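PDB 2ZK9: protein-glutaminase, which hydrolyses the side-chain amide of protein-bound glutamine, deamidating it to glutamate with release of ammonia. Local coordinates for residues 59-70 and 128-139. Numbering follows the deposited sequence. Where two conformers were deposited one is given.
Sequences DCEKQFVYGNLK and SASVSSYANTAG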
loop_
_atom_site.group_PDB
_atom_site.type_symbol
_atom_site.label_atom_id
_atom_site.label_comp_id
_atom_site.label_asym_id
_atom_site.label_seq_id
_atom_site.Cartn_x
_atom_site.Cartn_y
_atom_site.Cartn_z
ATOM N N ASP A 59 9.174 9.916 6.379
ATOM C CA ASP A 59 7.965 10.018 5.599
ATOM C C ASP A 59 8.235 9.402 4.210
ATOM O O ASP A 59 9.353 8.960 3.927
ATOM C CB ASP A 59 7.424 11.441 5.548
ATOM C CG ASP A 59 5.924 11.580 5.346
ATOM O OD1 ASP A 59 5.266 10.573 5.017
ATOM O OD2 ASP A 59 5.386 12.698 5.569
ATOM N N CYS A 60 7.210 9.361 3.405
ATOM C CA CYS A 60 7.247 8.818 2.076
ATOM C C CYS A 60 6.216 9.543 1.225
ATOM O O CYS A 60 5.468 10.381 1.707
ATOM C CB CYS A 60 6.970 7.323 2.118
ATOM S SG CYS A 60 5.376 6.882 2.839
ATOM N N GLU A 61 6.226 9.174 -0.064
ATOM C CA GLU A 61 5.132 9.548 -0.958
ATOM C C GLU A 61 4.119 8.447 -1.026
ATOM O O GLU A 61 4.372 7.286 -0.592
ATOM C CB GLU A 61 5.714 9.836 -2.363
ATOM C CG GLU A 61 6.501 11.154 -2.405
ATOM C CD GLU A 61 7.231 11.272 -3.710
ATOM O OE1 GLU A 61 8.268 10.595 -3.898
ATOM O OE2 GLU A 61 6.721 11.998 -4.641
ATOM N N LYS A 62 2.982 8.704 -1.623
ATOM C CA LYS A 62 2.062 7.697 -2.150
ATOM C C LYS A 62 2.223 7.691 -3.662
ATOM O O LYS A 62 2.414 8.752 -4.260
ATOM C CB LYS A 62 0.616 7.966 -1.807
ATOM C CG LYS A 62 0.253 8.067 -0.350
ATOM C CD LYS A 62 0.370 6.748 0.405
ATOM C CE LYS A 62 0.172 6.887 1.889
ATOM N NZ LYS A 62 -1.158 7.461 2.170
ATOM N N GLN A 63 2.048 6.527 -4.277
ATOM C CA GLN A 63 1.741 6.505 -5.697
ATOM C C GLN A 63 0.344 5.897 -5.852
ATOM O O GLN A 63 0.065 4.825 -5.314
ATOM C CB GLN A 63 2.749 5.715 -6.529
ATOM C CG GLN A 63 2.493 5.842 -8.026
ATOM C CD GLN A 63 3.597 5.323 -8.903
ATOM O OE1 GLN A 63 3.468 4.282 -9.556
ATOM N NE2 GLN A 63 4.747 6.004 -8.896
ATOM N N PHE A 64 -0.504 6.615 -6.584
ATOM C CA PHE A 64 -1.816 6.176 -6.981
ATOM C C PHE A 64 -1.785 5.776 -8.433
ATOM O O PHE A 64 -1.256 6.527 -9.254
ATOM C CB PHE A 64 -2.859 7.270 -6.788
ATOM C CG PHE A 64 -3.108 7.629 -5.345
ATOM C CD1 PHE A 64 -4.138 7.043 -4.623
ATOM C CD2 PHE A 64 -2.322 8.558 -4.672
ATOM C CE1 PHE A 64 -4.361 7.315 -3.295
ATOM C CE2 PHE A 64 -2.522 8.847 -3.335
ATOM C CZ PHE A 64 -3.562 8.229 -2.630
ATOM N N VAL A 65 -2.375 4.631 -8.776
ATOM C CA VAL A 65 -2.502 4.216 -10.165
ATOM C C VAL A 65 -3.975 3.966 -10.428
ATOM O O VAL A 65 -4.676 3.469 -9.545
ATOM C CB VAL A 65 -1.598 2.974 -10.444
ATOM C CG1 VAL A 65 -1.901 1.780 -9.580
ATOM C CG2 VAL A 65 -1.685 2.583 -11.914
ATOM N N TYR A 66 -4.437 4.314 -11.601
ATOM C CA TYR A 66 -5.822 4.299 -11.965
ATOM C C TYR A 66 -6.028 3.579 -13.304
ATOM O O TYR A 66 -5.168 3.678 -14.151
ATOM C CB TYR A 66 -6.371 5.728 -12.141
ATOM C CG TYR A 66 -6.096 6.649 -10.976
ATOM C CD1 TYR A 66 -6.993 6.806 -9.947
ATOM C CD2 TYR A 66 -4.911 7.356 -10.920
ATOM C CE1 TYR A 66 -6.723 7.660 -8.865
ATOM C CE2 TYR A 66 -4.651 8.190 -9.864
ATOM C CZ TYR A 66 -5.550 8.344 -8.837
ATOM O OH TYR A 66 -5.237 9.237 -7.821
ATOM N N GLY A 67 -7.152 2.873 -13.450
ATOM C CA GLY A 67 -7.415 2.249 -14.724
ATOM C C GLY A 67 -8.350 1.105 -14.624
ATOM O O GLY A 67 -9.083 0.980 -13.658
ATOM N N ASN A 68 -8.278 0.247 -15.631
ATOM C CA ASN A 68 -8.935 -1.055 -15.625
ATOM C C ASN A 68 -7.918 -2.018 -15.006
ATOM O O ASN A 68 -7.172 -2.688 -15.714
ATOM C CB ASN A 68 -9.288 -1.467 -17.044
ATOM C CG ASN A 68 -9.919 -2.833 -17.112
ATOM O OD1 ASN A 68 -10.518 -3.294 -16.147
ATOM N ND2 ASN A 68 -9.760 -3.502 -18.220
ATOM N N LEU A 69 -7.810 -2.009 -13.682
ATOM C CA LEU A 69 -6.714 -2.705 -12.996
ATOM C C LEU A 69 -7.151 -4.112 -12.618
ATOM O O LEU A 69 -8.286 -4.381 -12.292
ATOM C CB LEU A 69 -6.292 -1.929 -11.749
ATOM C CG LEU A 69 -5.955 -0.471 -11.961
ATOM C CD1 LEU A 69 -5.471 0.123 -10.635
ATOM C CD2 LEU A 69 -4.912 -0.254 -13.060
ATOM N N LYS A 70 -6.162 -5.016 -12.642
ATOM C CA LYS A 70 -6.329 -6.425 -12.344
ATOM C C LYS A 70 -5.071 -6.909 -11.632
ATOM O O LYS A 70 -3.975 -6.624 -12.098
ATOM C CB LYS A 70 -6.477 -7.230 -13.656
ATOM C CG LYS A 70 -7.597 -6.892 -14.560
ATOM C CD LYS A 70 -8.928 -7.200 -14.035
ATOM C CE LYS A 70 -10.092 -6.963 -15.044
ATOM N NZ LYS A 70 -9.902 -7.826 -16.278
ATOM N N SER A 128 -8.278 -8.656 -19.363
ATOM C CA SER A 128 -7.814 -7.400 -19.924
ATOM C C SER A 128 -7.554 -6.378 -18.827
ATOM O O SER A 128 -8.262 -6.313 -17.835
ATOM C CB SER A 128 -8.904 -6.834 -20.828
ATOM O OG SER A 128 -9.188 -7.738 -21.910
ATOM N N ALA A 129 -6.552 -5.546 -19.031
ATOM C CA ALA A 129 -6.138 -4.620 -18.001
ATOM C C ALA A 129 -5.348 -3.483 -18.616
ATOM O O ALA A 129 -4.609 -3.698 -19.565
ATOM C CB ALA A 129 -5.308 -5.343 -16.953
ATOM N N SER A 130 -5.481 -2.282 -18.069
ATOM C CA SER A 130 -4.731 -1.142 -18.566
ATOM C C SER A 130 -4.672 -0.046 -17.504
ATOM O O SER A 130 -5.589 0.111 -16.708
ATOM C CB SER A 130 -5.339 -0.556 -19.843
ATOM O OG SER A 130 -6.675 -0.179 -19.673
ATOM N N VAL A 131 -3.593 0.722 -17.542
ATOM C CA VAL A 131 -3.409 1.920 -16.711
ATOM C C VAL A 131 -3.892 3.145 -17.489
ATOM O O VAL A 131 -3.466 3.356 -18.607
ATOM C CB VAL A 131 -1.948 2.097 -16.300
ATOM C CG1 VAL A 131 -1.721 3.437 -15.626
ATOM C CG2 VAL A 131 -1.450 0.953 -15.403
ATOM N N SER A 132 -4.779 3.921 -16.888
ATOM C CA SER A 132 -5.241 5.165 -17.487
ATOM C C SER A 132 -4.381 6.336 -17.028
ATOM O O SER A 132 -4.101 7.261 -17.815
ATOM C CB SER A 132 -6.687 5.500 -17.178
ATOM O OG SER A 132 -6.958 5.485 -15.796
ATOM N N SER A 133 -3.898 6.361 -15.784
ATOM C CA SER A 133 -3.008 7.402 -15.299
ATOM C C SER A 133 -2.368 6.914 -13.985
ATOM O O SER A 133 -2.799 5.943 -13.394
ATOM C CB SER A 133 -3.728 8.731 -15.017
ATOM O OG SER A 133 -4.622 8.616 -13.938
ATOM N N TYR A 134 -1.355 7.651 -13.544
ATOM C CA TYR A 134 -0.802 7.458 -12.202
ATOM C C TYR A 134 -0.302 8.788 -11.695
ATOM O O TYR A 134 -0.029 9.706 -12.496
ATOM C CB TYR A 134 0.284 6.389 -12.121
ATOM C CG TYR A 134 1.624 6.760 -12.639
ATOM C CD1 TYR A 134 1.874 6.626 -14.013
ATOM C CD2 TYR A 134 2.653 7.241 -11.854
ATOM C CE1 TYR A 134 3.092 6.958 -14.530
ATOM C CE2 TYR A 134 3.901 7.580 -12.365
ATOM C CZ TYR A 134 4.104 7.433 -13.741
ATOM O OH TYR A 134 5.286 7.737 -14.330
ATOM N N ALA A 135 -0.186 8.937 -10.397
ATOM C CA ALA A 135 0.254 10.205 -9.803
ATOM C C ALA A 135 0.936 9.910 -8.472
ATOM O O ALA A 135 0.464 9.085 -7.699
ATOM C CB ALA A 135 -0.944 11.095 -9.575
ATOM N N ASN A 136 1.977 10.649 -8.195
ATOM C CA ASN A 136 2.609 10.643 -6.895
ATOM C C ASN A 136 2.074 11.770 -6.062
ATOM O O ASN A 136 1.807 12.854 -6.587
ATOM C CB ASN A 136 4.122 10.824 -6.984
ATOM C CG ASN A 136 4.768 9.637 -7.710
ATOM O OD1 ASN A 136 4.258 8.534 -7.717
ATOM N ND2 ASN A 136 5.921 9.887 -8.246
ATOM N N THR A 137 1.911 11.556 -4.764
ATOM C CA THR A 137 1.500 12.575 -3.834
ATOM C C THR A 137 2.401 12.531 -2.612
ATOM O O THR A 137 3.065 11.545 -2.332
ATOM C CB THR A 137 0.055 12.420 -3.351
ATOM O OG1 THR A 137 -0.055 11.256 -2.505
ATOM C CG2 THR A 137 -0.925 12.224 -4.499
ATOM N N ALA A 138 2.315 13.582 -1.814
ATOM C CA ALA A 138 2.842 13.479 -0.450
ATOM C C ALA A 138 2.205 12.304 0.263
ATOM O O ALA A 138 1.031 11.943 0.038
ATOM C CB ALA A 138 2.511 14.782 0.316
ATOM N N GLY A 139 2.953 11.710 1.165
ATOM C CA GLY A 139 2.492 10.581 1.932
ATOM C C GLY A 139 1.249 10.820 2.727
ATOM O O GLY A 139 0.451 9.900 2.973
HETATM O O HOH W 1 7.310 12.305 -7.050
HETATM O O HOH W 2 -8.178 -2.378 -20.441
HETATM O O HOH W 3 -7.596 2.033 -18.426
#
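G139 lies close against the start of the other strand, its N 2.9 Å from the O of C60. A side chain at G139 would collide with that oxygen and with D59 OD1, which is consistent with glycine here. G139 O accepts a hydrogen bond from K62 NZ at 3.0 Å. The lysine chain bends at chi2 (-68°) and again at chi4 (59°), turning NZ back to this carbonyl, and the ammonium also bonds to V141 O and H47 ND1. An alanine in place of K62 would probably leave G139 O, V141 O and H47 ND1 without their shared partner. T137 pairs with K62 through two backbone bonds, and K62 CB is 3.4 Å from T137 OG1. That hydroxyl donates to A138 O and meets the F64 ring edge in plane, 3.5 Å from CE2. Further along, Y66 sets CD2 3.3 Å from S133 OG; a tyrosine is long enough to carry its hydroxyl on to R144 O. Two residues, S132 and S133, match Y66 in a classic beta bulge: S132 N bonds to Y66 O at 2.8 Å, S133 N only weakly. On the opposite sheet face Q63 NE2 donates to N136 OD1 (2.8 Å) on a lone pair, the amides nearly coplanar. Strand 130-138 thus runs antiparallel beside 61-66, whose other edge bonds to strand 82-91; helix 114-120 covers Q63 and V65 through W117, and R144 of strand 141-144 packs on F64, A135 and T137.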